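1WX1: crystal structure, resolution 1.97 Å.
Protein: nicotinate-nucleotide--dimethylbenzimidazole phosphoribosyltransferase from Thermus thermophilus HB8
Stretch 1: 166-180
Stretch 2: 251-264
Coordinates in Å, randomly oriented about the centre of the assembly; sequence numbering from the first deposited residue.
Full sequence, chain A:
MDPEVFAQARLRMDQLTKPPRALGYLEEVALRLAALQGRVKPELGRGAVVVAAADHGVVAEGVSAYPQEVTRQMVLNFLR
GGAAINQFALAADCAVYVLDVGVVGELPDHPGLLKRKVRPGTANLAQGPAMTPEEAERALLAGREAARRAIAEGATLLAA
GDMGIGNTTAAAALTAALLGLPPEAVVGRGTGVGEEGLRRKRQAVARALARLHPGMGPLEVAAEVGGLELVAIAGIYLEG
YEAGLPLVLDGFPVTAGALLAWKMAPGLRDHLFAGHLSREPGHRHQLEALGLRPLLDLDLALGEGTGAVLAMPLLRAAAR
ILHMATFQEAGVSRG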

# COMPACT_ATOMS: atom_id res chain seq x y z
N GLY A 166 10.43 -15.53 -20.14
CA GLY A 166 11.19 -14.78 -21.12
C GLY A 166 10.53 -13.48 -21.55
O GLY A 166 11.06 -12.77 -22.41
N ASN A 167 9.39 -13.14 -20.96
CA ASN A 167 8.73 -11.92 -21.40
C ASN A 167 9.37 -10.60 -20.97
O ASN A 167 9.02 -9.54 -21.49
N THR A 168 10.34 -10.63 -20.05
CA THR A 168 10.99 -9.39 -19.66
C THR A 168 11.92 -8.95 -20.79
O THR A 168 12.24 -7.78 -20.93
N THR A 169 12.35 -9.90 -21.61
CA THR A 169 13.21 -9.57 -22.73
C THR A 169 12.34 -8.94 -23.82
O THR A 169 12.70 -7.92 -24.40
N ALA A 170 11.19 -9.56 -24.08
CA ALA A 170 10.26 -9.03 -25.07
C ALA A 170 9.76 -7.65 -24.61
O ALA A 170 9.58 -6.75 -25.42
N ALA A 171 9.54 -7.51 -23.31
CA ALA A 171 9.08 -6.23 -22.76
C ALA A 171 10.16 -5.16 -22.93
O ALA A 171 9.85 -4.01 -23.22
N ALA A 172 11.42 -5.55 -22.75
CA ALA A 172 12.53 -4.62 -22.90
C ALA A 172 12.65 -4.16 -24.35
O ALA A 172 12.87 -2.98 -24.62
N ALA A 173 12.48 -5.09 -25.28
CA ALA A 173 12.57 -4.78 -26.69
C ALA A 173 11.45 -3.83 -27.11
O ALA A 173 11.69 -2.82 -27.78
N LEU A 174 10.23 -4.15 -26.69
CA LEU A 174 9.07 -3.33 -27.02
C LEU A 174 9.20 -1.95 -26.40
O LEU A 174 8.89 -0.94 -27.03
N THR A 175 9.68 -1.90 -25.16
CA THR A 175 9.83 -0.62 -24.48
C THR A 175 10.88 0.23 -25.19
O THR A 175 10.66 1.41 -25.46
N ALA A 176 12.03 -0.37 -25.48
CA ALA A 176 13.10 0.34 -26.17
C ALA A 176 12.63 0.86 -27.52
O ALA A 176 12.90 2.01 -27.88
N ALA A 177 11.90 0.03 -28.26
CA ALA A 177 11.41 0.41 -29.57
C ALA A 177 10.41 1.57 -29.52
O ALA A 177 10.51 2.52 -30.29
N LEU A 178 9.45 1.49 -28.60
CA LEU A 178 8.44 2.54 -28.46
C LEU A 178 8.98 3.84 -27.90
O LEU A 178 8.53 4.92 -28.29
N LEU A 179 9.93 3.75 -26.97
CA LEU A 179 10.49 4.94 -26.35
C LEU A 179 11.82 5.39 -26.97
O LEU A 179 12.34 6.45 -26.62
N GLY A 180 12.36 4.59 -27.88
CA GLY A 180 13.62 4.94 -28.52
C GLY A 180 14.79 4.88 -27.57
O GLY A 180 15.73 5.68 -27.67
N GLY A 251 3.76 -4.60 -13.25
CA GLY A 251 5.19 -4.47 -13.47
C GLY A 251 5.69 -4.10 -14.85
O GLY A 251 4.97 -3.53 -15.66
N PHE A 252 6.95 -4.46 -15.11
CA PHE A 252 7.63 -4.15 -16.37
C PHE A 252 6.94 -4.64 -17.65
O PHE A 252 6.68 -3.85 -18.56
N PRO A 253 6.63 -5.95 -17.74
CA PRO A 253 5.96 -6.45 -18.95
C PRO A 253 4.56 -5.85 -19.12
O PRO A 253 4.18 -5.46 -20.23
N VAL A 254 3.80 -5.77 -18.04
CA VAL A 254 2.46 -5.20 -18.12
C VAL A 254 2.52 -3.74 -18.55
O VAL A 254 1.73 -3.29 -19.38
N THR A 255 3.47 -3.00 -17.99
CA THR A 255 3.61 -1.59 -18.33
C THR A 255 4.08 -1.42 -19.77
O THR A 255 3.78 -0.42 -20.40
N ALA A 256 4.81 -2.41 -20.29
CA ALA A 256 5.25 -2.33 -21.68
C ALA A 256 3.99 -2.42 -22.54
O ALA A 256 3.86 -1.75 -23.57
N GLY A 257 3.05 -3.26 -22.11
CA GLY A 257 1.80 -3.40 -22.84
C GLY A 257 1.02 -2.09 -22.79
O GLY A 257 0.41 -1.67 -23.78
N ALA A 258 1.04 -1.43 -21.64
CA ALA A 258 0.33 -0.16 -21.49
C ALA A 258 0.94 0.92 -22.40
O ALA A 258 0.22 1.76 -22.93
N LEU A 259 2.26 0.89 -22.55
CA LEU A 259 2.94 1.87 -23.41
C LEU A 259 2.45 1.71 -24.85
O LEU A 259 2.25 2.70 -25.57
N LEU A 260 2.27 0.46 -25.26
CA LEU A 260 1.79 0.18 -26.61
C LEU A 260 0.38 0.75 -26.78
O LEU A 260 0.07 1.38 -27.79
N ALA A 261 -0.46 0.53 -25.77
CA ALA A 261 -1.84 1.03 -25.80
C ALA A 261 -1.82 2.56 -25.87
O ALA A 261 -2.59 3.17 -26.62
N TRP A 262 -0.95 3.17 -25.07
CA TRP A 262 -0.81 4.62 -25.03
C TRP A 262 -0.42 5.17 -26.40
O TRP A 262 -0.95 6.19 -26.85
N LYS A 263 0.50 4.48 -27.08
CA LYS A 263 0.94 4.91 -28.40
C LYS A 263 -0.21 4.86 -29.40
O LYS A 263 -0.26 5.64 -30.34
N MET A 264 -1.14 3.93 -29.18
CA MET A 264 -2.29 3.79 -30.06
C MET A 264 -3.41 4.76 -29.65
O MET A 264 -4.22 5.17 -30.49

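How does the contact begin at the N-terminal end of helix 167-179? Asn167 (chi1 p) points sideways, but its end comes nearer, placing OD1 3.5 Å from Pro253 CG. Thr168, also p, sets CG2 4.2 Å from Pro253 CG, while its carbonyl O meets the edge of the Phe252 ring, 3.5 Å from CE1.

Where do the two backbones come close? Ala171 CA lies 4.9 Å from Pro253 CA, and its CB, pointing toward the other helix, is 3.6 Å from Pro253 CA and 3.9 Å from Ala256 CB. Phe252 (chi1 t) fits as a knob among Thr168, Ala171, Ala172 and Thr175; its CE1 is 4.0 Å from Ala172 CB.

How is a threonine accommodated in this apolar seam? Leu174 (t, p) first brings CD2 3.8 Å from Ala256 O. Thr175, in m, has OG1 donating to Ala171 O at 2.7 Å and also lying 3.6 Å from Ala256 CB, while CG2 is 4.0 Å from Leu259 CD1.

What closes the C-terminal end? Leu178 (m, t) points inward, with CD1 3.6 Å from Leu260 N and 4.0 Å from Leu259 CB. Leu179 (m, t) meets Leu259 through their CD1 atoms at 4.0 Å. No direct hydrogen bond joins the helices; instead a water donates to Leu178 O (3.2 Å) and accepts from Lys263 NZ (2.6 Å).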

# COMPACT_ATOMS: atom_id res chain seq x y z
CB ASN A 167 7.23 -11.96 -21.04
CG ASN A 167 6.96 -11.68 -19.58
OD1 ASN A 167 7.86 -11.53 -18.77
ND2 ASN A 167 5.67 -11.60 -19.24
CB THR A 168 11.78 -9.53 -18.34
OG1 THR A 168 12.88 -10.42 -18.52
CG2 THR A 168 10.88 -10.07 -17.24
CB THR A 169 13.95 -10.81 -23.28
OG1 THR A 169 14.84 -11.31 -22.28
CG2 THR A 169 14.77 -10.45 -24.52
CB ALA A 170 9.07 -9.98 -25.25
CB ALA A 171 8.73 -6.39 -21.28
CB ALA A 172 13.84 -5.28 -22.45
CB ALA A 173 12.50 -6.06 -27.52
CB LEU A 174 7.79 -4.00 -26.53
CG LEU A 174 6.49 -3.23 -26.79
CD1 LEU A 174 6.34 -2.96 -28.28
CD2 LEU A 174 5.30 -4.04 -26.28
CB THR A 175 10.23 -0.82 -23.01
OG1 THR A 175 9.18 -1.52 -22.33
CG2 THR A 175 10.47 0.52 -22.33
CB ALA A 176 14.31 -0.59 -26.35
CB ALA A 177 10.77 -0.80 -30.26
CB LEU A 178 7.29 2.05 -27.57
CG LEU A 178 6.53 0.81 -28.03
CD1 LEU A 178 5.41 0.50 -27.05
CD2 LEU A 178 5.96 1.06 -29.42
CB LEU A 179 10.69 4.71 -24.86
CG LEU A 179 9.44 4.31 -24.07
CD1 LEU A 179 9.81 4.21 -22.61
CD2 LEU A 179 8.33 5.33 -24.27
CB PHE A 252 9.08 -4.68 -16.28
CG PHE A 252 9.97 -4.26 -17.42
CD1 PHE A 252 10.66 -5.22 -18.16
CD2 PHE A 252 10.15 -2.92 -17.74
CE1 PHE A 252 11.52 -4.85 -19.20
CE2 PHE A 252 11.00 -2.54 -18.78
CZ PHE A 252 11.69 -3.51 -19.51
CB PRO A 253 5.93 -7.97 -18.72
CG PRO A 253 7.15 -8.21 -17.86
CD PRO A 253 7.04 -7.07 -16.87
CB VAL A 254 1.71 -5.31 -16.76
CG1 VAL A 254 0.47 -4.40 -16.76
CG2 VAL A 254 1.29 -6.76 -16.53
CB THR A 255 4.56 -0.89 -17.33
OG1 THR A 255 4.03 -1.07 -16.01
CG2 THR A 255 4.65 0.61 -17.62
CB ALA A 256 6.20 -3.49 -22.01
CB ALA A 258 0.37 0.29 -20.04
CB LEU A 259 4.46 1.67 -23.36
CG LEU A 259 5.17 2.13 -22.08
CD1 LEU A 259 6.65 1.78 -22.17
CD2 LEU A 259 4.99 3.64 -21.91
CB LEU A 260 1.78 -1.33 -26.88
CG LEU A 260 1.21 -1.77 -28.23
CD1 LEU A 260 1.92 -1.04 -29.36
CD2 LEU A 260 1.37 -3.28 -28.37
CB ALA A 261 -2.59 0.57 -24.55
CB TRP A 262 0.25 4.99 -23.99
CG TRP A 262 0.51 6.46 -23.85
CD1 TRP A 262 -0.41 7.46 -23.83
CD2 TRP A 262 1.78 7.08 -23.66
NE1 TRP A 262 0.20 8.68 -23.65
CE2 TRP A 262 1.56 8.48 -23.56
CE3 TRP A 262 3.11 6.61 -23.60
CZ2 TRP A 262 2.59 9.40 -23.34
CZ3 TRP A 262 4.14 7.52 -23.40
CH2 TRP A 262 3.88 8.90 -23.29
CB LYS A 263 2.09 4.03 -28.89
CG LYS A 263 3.36 4.23 -28.09
CD LYS A 263 3.75 5.70 -28.05
CE LYS A 263 4.92 5.94 -27.12
NZ LYS A 263 5.22 7.40 -27.03
CB MET A 264 -2.82 2.36 -30.01
CG MET A 264 -1.89 1.31 -30.60
SD MET A 264 -2.44 -0.37 -30.22
CE MET A 264 -3.83 -0.52 -31.31
O HOH W 1 6.68 7.44 -29.13